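Local coordinates for nascent polypeptide-associated complex protein (PDB 1TR8) that probably contacts nascent chains as they emerge from the ribosome, working as a homodimer that binds ribosomal RNA, at residues Pro65-Asp68 with Ile69-Val72. Numbering follows the deposited sequence.
Sequences PEDD and IELV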
loop_
_atom_site.group_PDB
_atom_site.type_symbol
_atom_site.label_atom_id
_atom_site.label_comp_id
_atom_site.label_asym_id
_atom_site.label_seq_id
_atom_site.Cartn_x
_atom_site.Cartn_y
_atom_site.Cartn_z
ATOM N N PRO A 65 8.460 25.497 9.331
ATOM C CA PRO A 65 8.686 26.940 9.348
ATOM C C PRO A 65 10.170 27.312 9.348
ATOM O O PRO A 65 10.936 26.790 10.145
ATOM C CB PRO A 65 8.005 27.399 10.649
ATOM C CG PRO A 65 7.054 26.269 11.046
ATOM C CD PRO A 65 7.644 25.031 10.470
ATOM N N GLU A 66 10.561 28.197 8.441
ATOM C CA GLU A 66 11.929 28.698 8.346
ATOM C C GLU A 66 12.493 29.105 9.696
ATOM O O GLU A 66 13.613 28.731 10.062
ATOM C CB GLU A 66 11.971 29.908 7.401
ATOM C CG GLU A 66 13.351 30.250 6.859
ATOM C CD GLU A 66 13.730 29.395 5.670
ATOM O OE1 GLU A 66 14.063 28.220 5.867
ATOM O OE2 GLU A 66 13.703 29.891 4.526
ATOM N N ASP A 67 11.711 29.900 10.415
ATOM C CA ASP A 67 12.129 30.419 11.709
ATOM C C ASP A 67 12.395 29.295 12.706
ATOM O O ASP A 67 13.304 29.396 13.516
ATOM C CB ASP A 67 11.107 31.428 12.238
ATOM C CG ASP A 67 11.032 32.673 11.383
ATOM O OD1 ASP A 67 11.879 32.822 10.470
ATOM O OD2 ASP A 67 10.158 33.557 11.535
ATOM N N ASP A 68 11.673 28.189 12.603
ATOM C CA ASP A 68 11.952 27.045 13.458
ATOM C C ASP A 68 13.229 26.338 13.073
ATOM O O ASP A 68 13.998 25.956 13.938
ATOM C CB ASP A 68 10.806 26.056 13.382
ATOM C CG ASP A 68 9.537 26.590 14.002
ATOM O OD1 ASP A 68 9.522 27.771 14.414
ATOM O OD2 ASP A 68 8.516 25.888 14.119
ATOM N N ILE A 69 13.459 26.157 11.777
ATOM C CA ILE A 69 14.730 25.598 11.295
ATOM C C ILE A 69 15.890 26.456 11.769
ATOM O O ILE A 69 16.830 25.937 12.337
ATOM C CB ILE A 69 14.742 25.487 9.760
ATOM C CG1 ILE A 69 13.658 24.509 9.309
ATOM C CG2 ILE A 69 16.102 24.999 9.246
ATOM C CD1 ILE A 69 13.424 24.518 7.819
ATOM N N GLU A 70 15.781 27.764 11.574
ATOM C CA GLU A 70 16.799 28.733 12.008
ATOM C C GLU A 70 17.096 28.624 13.499
ATOM O O GLU A 70 18.250 28.550 13.897
ATOM C CB GLU A 70 16.347 30.159 11.691
ATOM C CG GLU A 70 16.523 30.527 10.231
ATOM C CD GLU A 70 15.864 31.849 9.877
ATOM O OE1 GLU A 70 15.629 32.693 10.789
ATOM O OE2 GLU A 70 15.582 32.045 8.669
ATOM N N LEU A 71 16.043 28.590 14.305
ATOM C CA LEU A 71 16.174 28.512 15.768
ATOM C C LEU A 71 16.930 27.258 16.208
ATOM O O LEU A 71 17.861 27.309 17.021
ATOM C CB LEU A 71 14.790 28.535 16.419
ATOM C CG LEU A 71 14.706 28.957 17.890
ATOM C CD1 LEU A 71 13.410 29.688 18.135
ATOM C CD2 LEU A 71 14.795 27.788 18.824
ATOM N N VAL A 72 16.576 26.134 15.599
ATOM C CA VAL A 72 17.230 24.870 15.926
ATOM C C VAL A 72 18.708 24.868 15.497
ATOM O O VAL A 72 19.569 24.389 16.222
ATOM C CB VAL A 72 16.497 23.662 15.283
ATOM C CG1 VAL A 72 17.222 22.363 15.605
ATOM C CG2 VAL A 72 15.066 23.585 15.752
#
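Ile69 N donates to Pro65 O at 3.1 Å. Pro65 is the N-cap residue, and this bond closes the first turn of helix 66-76. Ile69 CG1 also comes within 3.6 Å of Pro65 O. The side chain is buried against Thr84 and Leu87 of helix 80-89. Glu70 N makes the shortest of the four i to i+4 backbone bonds, 2.8 Å to Glu66 O and nearly straight at 172°. Its CG lies anti to its own carbonyl carbon (chi1 -78°), and the extended chain runs back toward the start of the helix. There Glu70 OE2 meets the aliphatic CG of Glu66 at 3.4 Å. The carboxylate of Glu66 bends off instead to a salt bridge with Arg80. The acid of Asp67 points the same way as that of Glu70, and OD1 of Asp67 sits 3.8 Å from Glu70 OE1. These like charges probably repel, and the N-terminal end of the helix may offset part of that. With an alanine at Glu70 the carboxylate is gone, and Glu66 CG would probably lose its cover on that side. Leu71 N bonds to Asp67 O, while its side chain touches Leu94 and Ile98. Val72 N bonds to Asp68 O, and Val72 CG2 comes within 3.2 Å of that oxygen. Outward Asp67 and Glu70 against buried Ile69 and Val72 make this the amphipathic first helix of the three-helix UBA domain.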